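Side-chain contacts in putative peptidase (PDB 3CE2), which is a putative zinc metallopeptidase of the M3B family that probably acts as an oligopeptidase, degrading a variety of small bioactive peptides: residues A146-Y151 and P418-Q423; S407-F412 and A422-F427. One frame throughout, in Å; residues are numbered along the deposited sequence.

Contact 1. Residues A146-Y151 and P418-Q423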
loop_
_atom_site.group_PDB
_atom_site.type_symbol
_atom_site.label_atom_id
_atom_site.label_comp_id
_atom_site.label_asym_id
_atom_site.label_seq_id
_atom_site.Cartn_x
_atom_site.Cartn_y
_atom_site.Cartn_z
ATOM N N ALA A 146 28.580 -12.965 -1.807
ATOM C CA ALA A 146 28.451 -11.572 -2.277
ATOM C C ALA A 146 27.117 -11.260 -2.961
ATOM O O ALA A 146 26.626 -10.157 -2.841
ATOM C CB ALA A 146 29.654 -11.133 -3.162
ATOM N N PRO A 147 26.552 -12.211 -3.720
ATOM C CA PRO A 147 25.225 -11.960 -4.328
ATOM C C PRO A 147 24.072 -11.864 -3.340
ATOM O O PRO A 147 22.982 -11.460 -3.725
ATOM C CB PRO A 147 25.012 -13.179 -5.246
ATOM C CG PRO A 147 26.438 -13.740 -5.483
ATOM C CD PRO A 147 27.126 -13.501 -4.154
ATOM N N TYR A 148 24.318 -12.233 -2.088
ATOM C CA TYR A 148 23.283 -12.302 -1.066
ATOM C C TYR A 148 23.636 -11.356 0.050
ATOM O O TYR A 148 23.279 -11.582 1.201
ATOM C CB TYR A 148 23.156 -13.725 -0.504
ATOM C CG TYR A 148 23.051 -14.786 -1.578
ATOM C CD1 TYR A 148 21.815 -15.125 -2.143
ATOM C CD2 TYR A 148 24.193 -15.424 -2.064
ATOM C CE1 TYR A 148 21.718 -16.079 -3.149
ATOM C CE2 TYR A 148 24.109 -16.369 -3.080
ATOM C CZ TYR A 148 22.872 -16.694 -3.611
ATOM O OH TYR A 148 22.808 -17.649 -4.594
ATOM N N ARG A 149 24.337 -10.286 -0.286
ATOM C CA ARG A 149 24.806 -9.361 0.744
ATOM C C ARG A 149 23.670 -8.537 1.375
ATOM O O ARG A 149 23.562 -8.428 2.590
ATOM C CB ARG A 149 25.890 -8.441 0.181
ATOM C CG ARG A 149 27.024 -8.208 1.140
ATOM C CD ARG A 149 27.681 -6.852 0.902
ATOM N NE ARG A 149 28.600 -6.527 2.005
ATOM C CZ ARG A 149 28.398 -5.575 2.920
ATOM N NH1 ARG A 149 29.291 -5.391 3.873
ATOM N NH2 ARG A 149 27.310 -4.806 2.890
ATOM N N PHE A 150 22.834 -7.940 0.543
ATOM C CA PHE A 150 21.758 -7.121 1.046
ATOM C C PHE A 150 20.765 -7.972 1.843
ATOM O O PHE A 150 20.371 -7.627 2.978
ATOM C CB PHE A 150 21.051 -6.441 -0.094
ATOM C CG PHE A 150 19.892 -5.637 0.340
ATOM C CD1 PHE A 150 20.040 -4.702 1.366
ATOM C CD2 PHE A 150 18.651 -5.796 -0.274
ATOM C CE1 PHE A 150 18.971 -3.922 1.781
ATOM C CE2 PHE A 150 17.573 -5.033 0.126
ATOM C CZ PHE A 150 17.730 -4.088 1.168
ATOM N N TYR A 151 20.394 -9.096 1.243
ATOM C CA TYR A 151 19.580 -10.065 1.909
ATOM C C TYR A 151 20.114 -10.338 3.309
ATOM O O TYR A 151 19.392 -10.216 4.285
ATOM C CB TYR A 151 19.501 -11.357 1.103
ATOM C CG TYR A 151 18.621 -12.379 1.776
ATOM C CD1 TYR A 151 17.238 -12.343 1.622
ATOM C CD2 TYR A 151 19.163 -13.355 2.596
ATOM C CE1 TYR A 151 16.430 -13.256 2.245
ATOM C CE2 TYR A 151 18.353 -14.271 3.228
ATOM C CZ TYR A 151 16.992 -14.201 3.044
ATOM O OH TYR A 151 16.197 -15.105 3.657
ATOM N N PRO A 418 18.067 -10.994 -9.321
ATOM C CA PRO A 418 17.939 -12.399 -9.011
ATOM C C PRO A 418 16.724 -12.594 -8.078
ATOM O O PRO A 418 16.122 -11.612 -7.600
ATOM C CB PRO A 418 19.265 -12.730 -8.321
ATOM C CG PRO A 418 19.708 -11.440 -7.713
ATOM C CD PRO A 418 19.132 -10.325 -8.550
ATOM N N PHE A 419 16.370 -13.852 -7.841
ATOM C CA PHE A 419 15.113 -14.202 -7.188
ATOM C C PHE A 419 15.002 -13.522 -5.851
ATOM O O PHE A 419 13.979 -12.945 -5.518
ATOM C CB PHE A 419 15.003 -15.717 -7.017
ATOM C CG PHE A 419 13.928 -16.141 -6.075
ATOM C CD1 PHE A 419 12.598 -16.152 -6.476
ATOM C CD2 PHE A 419 14.235 -16.521 -4.784
ATOM C CE1 PHE A 419 11.586 -16.541 -5.597
ATOM C CE2 PHE A 419 13.225 -16.911 -3.899
ATOM C CZ PHE A 419 11.900 -16.917 -4.309
ATOM N N HIS A 420 16.071 -13.560 -5.081
ATOM C CA HIS A 420 15.975 -13.073 -3.712
ATOM C C HIS A 420 16.003 -11.532 -3.619
ATOM O O HIS A 420 15.869 -10.983 -2.536
ATOM C CB HIS A 420 17.107 -13.675 -2.879
ATOM C CG HIS A 420 18.471 -13.280 -3.358
ATOM N ND1 HIS A 420 19.075 -13.867 -4.448
ATOM C CD2 HIS A 420 19.338 -12.344 -2.908
ATOM C CE1 HIS A 420 20.257 -13.311 -4.649
ATOM N NE2 HIS A 420 20.442 -12.388 -3.724
ATOM N N ASP A 421 16.190 -10.838 -4.739
ATOM C CA ASP A 421 16.309 -9.389 -4.696
ATOM C C ASP A 421 15.183 -8.774 -5.479
ATOM O O ASP A 421 15.050 -7.566 -5.516
ATOM C CB ASP A 421 17.634 -8.928 -5.316
ATOM C CG ASP A 421 18.777 -8.847 -4.312
ATOM O OD1 ASP A 421 18.630 -9.282 -3.151
ATOM O OD2 ASP A 421 19.852 -8.333 -4.696
ATOM N N ALA A 422 14.360 -9.601 -6.095
ATOM C CA ALA A 422 13.378 -9.112 -7.077
ATOM C C ALA A 422 12.124 -8.440 -6.523
ATOM O O ALA A 422 11.511 -7.613 -7.188
ATOM C CB ALA A 422 12.982 -10.235 -7.997
ATOM N N GLN A 423 11.717 -8.810 -5.322
ATOM C CA GLN A 423 10.504 -8.267 -4.765
ATOM C C GLN A 423 10.800 -6.924 -4.111
ATOM O O GLN A 423 11.548 -6.871 -3.141
ATOM C CB GLN A 423 9.927 -9.230 -3.721
ATOM C CG GLN A 423 8.645 -8.698 -3.101
ATOM C CD GLN A 423 7.626 -8.300 -4.175
ATOM O OE1 GLN A 423 7.376 -7.107 -4.419
ATOM N NE2 GLN A 423 7.076 -9.303 -4.858
#

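Contact 2. Residues S407-F412 and A422-F427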
loop_
_atom_site.group_PDB
_atom_site.type_symbol
_atom_site.label_atom_id
_atom_site.label_comp_id
_atom_site.label_asym_id
_atom_site.label_seq_id
_atom_site.Cartn_x
_atom_site.Cartn_y
_atom_site.Cartn_z
ATOM N N SER A 407 2.208 -4.158 -12.407
ATOM C CA SER A 407 2.608 -5.208 -13.297
ATOM C C SER A 407 3.932 -4.930 -13.998
ATOM O O SER A 407 4.826 -5.758 -13.945
ATOM C CB SER A 407 1.488 -5.496 -14.298
ATOM O OG SER A 407 0.518 -6.293 -13.640
ATOM N N MET A 408 4.054 -3.772 -14.639
ATOM C CA MET A 408 5.309 -3.378 -15.252
ATOM C C MET A 408 6.457 -3.305 -14.235
ATOM O O MET A 408 7.573 -3.816 -14.498
ATOM C CB MET A 408 5.143 -2.076 -16.031
ATOM C CG MET A 408 4.236 -2.249 -17.259
ATOM S SD MET A 408 4.904 -3.427 -18.491
ATOM C CE MET A 408 6.030 -2.366 -19.374
ATOM N N HIS A 409 6.181 -2.740 -13.058
ATOM C CA HIS A 409 7.181 -2.699 -11.983
ATOM C C HIS A 409 7.709 -4.121 -11.792
ATOM O O HIS A 409 8.935 -4.366 -11.857
ATOM C CB HIS A 409 6.535 -2.220 -10.686
ATOM C CG HIS A 409 7.496 -1.752 -9.636
ATOM N ND1 HIS A 409 8.856 -1.989 -9.692
ATOM C CD2 HIS A 409 7.280 -1.080 -8.478
ATOM C CE1 HIS A 409 9.438 -1.464 -8.627
ATOM N NE2 HIS A 409 8.500 -0.920 -7.869
ATOM N N SER A 410 6.787 -5.061 -11.571
ATOM C CA SER A 410 7.171 -6.449 -11.267
ATOM C C SER A 410 7.904 -7.114 -12.422
ATOM O O SER A 410 8.875 -7.851 -12.235
ATOM C CB SER A 410 5.947 -7.276 -10.883
ATOM O OG SER A 410 5.700 -7.174 -9.479
ATOM N N TYR A 411 7.423 -6.835 -13.621
ATOM C CA TYR A 411 7.969 -7.378 -14.817
ATOM C C TYR A 411 9.413 -6.917 -14.920
ATOM O O TYR A 411 10.318 -7.738 -15.040
ATOM C CB TYR A 411 7.145 -6.874 -15.993
ATOM C CG TYR A 411 7.774 -7.079 -17.328
ATOM C CD1 TYR A 411 7.625 -8.280 -18.008
ATOM C CD2 TYR A 411 8.503 -6.063 -17.928
ATOM C CE1 TYR A 411 8.193 -8.471 -19.267
ATOM C CE2 TYR A 411 9.092 -6.237 -19.181
ATOM C CZ TYR A 411 8.938 -7.447 -19.841
ATOM O OH TYR A 411 9.516 -7.627 -21.080
ATOM N N PHE A 412 9.631 -5.609 -14.852
ATOM C CA PHE A 412 10.973 -5.060 -14.961
ATOM C C PHE A 412 11.921 -5.599 -13.899
ATOM O O PHE A 412 13.063 -5.903 -14.203
ATOM C CB PHE A 412 10.936 -3.544 -14.859
ATOM C CG PHE A 412 10.606 -2.857 -16.140
ATOM C CD1 PHE A 412 11.194 -3.256 -17.327
ATOM C CD2 PHE A 412 9.751 -1.773 -16.152
ATOM C CE1 PHE A 412 10.912 -2.585 -18.510
ATOM C CE2 PHE A 412 9.451 -1.099 -17.329
ATOM C CZ PHE A 412 10.037 -1.503 -18.506
ATOM N N ALA A 422 14.360 -9.601 -6.095
ATOM C CA ALA A 422 13.378 -9.112 -7.077
ATOM C C ALA A 422 12.124 -8.440 -6.523
ATOM O O ALA A 422 11.511 -7.613 -7.188
ATOM C CB ALA A 422 12.982 -10.235 -7.997
ATOM N N GLN A 423 11.717 -8.810 -5.322
ATOM C CA GLN A 423 10.504 -8.267 -4.765
ATOM C C GLN A 423 10.800 -6.924 -4.111
ATOM O O GLN A 423 11.548 -6.871 -3.141
ATOM C CB GLN A 423 9.927 -9.230 -3.721
ATOM C CG GLN A 423 8.645 -8.698 -3.101
ATOM C CD GLN A 423 7.626 -8.300 -4.175
ATOM O OE1 GLN A 423 7.376 -7.107 -4.419
ATOM N NE2 GLN A 423 7.076 -9.303 -4.858
ATOM N N TYR A 424 10.226 -5.837 -4.623
ATOM C CA TYR A 424 10.445 -4.510 -4.019
ATOM C C TYR A 424 9.678 -4.437 -2.717
ATOM O O TYR A 424 8.660 -5.080 -2.577
ATOM C CB TYR A 424 10.023 -3.405 -4.964
ATOM C CG TYR A 424 8.739 -3.682 -5.688
ATOM C CD1 TYR A 424 7.503 -3.541 -5.050
ATOM C CD2 TYR A 424 8.751 -4.081 -7.019
ATOM C CE1 TYR A 424 6.327 -3.803 -5.728
ATOM C CE2 TYR A 424 7.575 -4.343 -7.711
ATOM C CZ TYR A 424 6.370 -4.204 -7.066
ATOM O OH TYR A 424 5.201 -4.473 -7.768
ATOM N N PRO A 425 10.161 -3.667 -1.743
ATOM C CA PRO A 425 9.421 -3.720 -0.481
ATOM C C PRO A 425 8.134 -2.889 -0.549
ATOM O O PRO A 425 7.911 -2.162 -1.533
ATOM C CB PRO A 425 10.399 -3.098 0.520
ATOM C CG PRO A 425 11.141 -2.080 -0.283
ATOM C CD PRO A 425 11.281 -2.715 -1.687
ATOM N N ILE A 426 7.306 -3.002 0.493
ATOM C CA ILE A 426 5.986 -2.351 0.531
ATOM C C ILE A 426 6.125 -0.837 0.394
ATOM O O ILE A 426 5.367 -0.191 -0.322
ATOM C CB ILE A 426 5.227 -2.676 1.836
ATOM C CG1 ILE A 426 4.961 -4.186 1.959
ATOM C CG2 ILE A 426 3.920 -1.876 1.921
ATOM C CD1 ILE A 426 3.765 -4.701 1.125
ATOM N N PHE A 427 7.113 -0.290 1.087
ATOM C CA PHE A 427 7.448 1.108 0.987
ATOM C C PHE A 427 7.499 1.609 -0.469
ATOM O O PHE A 427 7.305 2.773 -0.719
ATOM C CB PHE A 427 8.801 1.335 1.677
ATOM C CG PHE A 427 9.220 2.774 1.748
ATOM C CD1 PHE A 427 9.112 3.482 2.933
ATOM C CD2 PHE A 427 9.715 3.424 0.627
ATOM C CE1 PHE A 427 9.486 4.808 2.998
ATOM C CE2 PHE A 427 10.076 4.741 0.693
ATOM C CZ PHE A 427 9.961 5.437 1.885
#

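Contact 1. Residues A146-Y151 and P418-Q423
P147 meets H420 through its backbone: its carbonyl oxygen takes a hydrogen bond from the imidazole. The bond from H420 NE2 to P147 O is 2.7 Å long with an angle of 155° at the hydrogen. The two ends are aligned differently. On the histidine side the oxygen lies at the ring edge, only 9° out of the imidazole plane, where an N-H points; on the proline side the nitrogen stands above the carbonyl plane, clear of the lone-pair directions. The donor belongs to the loop between helices 394-416 and 431-447, the acceptor to the 3-10 turn leading into helix 149-156.

Y148, at the N-cap position of that helix, brings the CD1-CE1 side of its phenol to the same imidazole. Its CD1 sits over one face of the H420 ring, offset toward the rim, and comes within 3.4 Å of H420 NE2. The two rings meet obliquely, with centroids 4.5 Å apart and planes inclined at 31°. The Y148 side chain turns anti to its own carbonyl carbon, which brings CD1 and CE1 to the histidine.

Y151 adds a looser touch, its CB 4.1 Å from H420 CD2. H420 and Y151 both also meet the ring of F77 on helix 66-96, the imidazole nearly parallel to it and Y151 edge-to-face.

H420 thus carries every close approach from its side. Donation through NE2 requires a proton on that nitrogen, and the edge-on bond together with the phenol over one face should restrain rotation of the ring. The contact pairs one directional polar bond with ring packing where the turn before helix 149-156 meets the loop after helix 394-416, at the surface and away from the zinc sites.

Contact 2. Residues S407-F412 and A422-F427
H409 and Y424 form a face-to-face aromatic stack, with ring centroids 3.6 Å apart and planes within 16° of parallel. The rings are offset: CE2 of the tyrosine lies over the centre of the imidazole, whereas H409 NE2 sits toward the rim of the phenol. H409 extends from its helix with CG anti to the backbone N (chi1 -163°), while Y424 has CG between its own N and carbonyl carbon (chi1 42°), turning the phenol back toward the helix.

The polar component is slight. S410 OG gives a weak hydrogen bond to Y424 OH at 3.2 Å, reaching the phenol end from the residue next to the stacking histidine.

Both aromatic residues are buried. H409 also meets the F566 ring and makes a weak ND1 bond to L567 O. The Y424 side chain is about 4 Å from that of the zinc ligand H406 and about 8 Å from the zinc ion. The stack thus sets the loop following helix 394-416 back against that helix, whose HExxH segment supplies the zinc ligands H402 and H406, before the chain reaches the third protein ligand, E430, and helix 431-447.

In the fold
Both contacts hold parts of the same loop between helices 394-416 and 431-447, and they share A422 and Q423, yet their centres are 13 Å apart. Contact 1 lies at the surface, its centre about 22 Å from the centre of the chain, and joins segments 267 residues apart; contact 2 is buried, its centre about 12 Å from that of the chain, and brings the loop back to the helix it has just left. In each, a histidine meets a tyrosine, obliquely in contact 1 and face to face in contact 2. The outer histidine is on the loop and has a directional bond to a backbone oxygen; the inner one is on the helix and relies mainly on stacking, close to the zinc-binding residues.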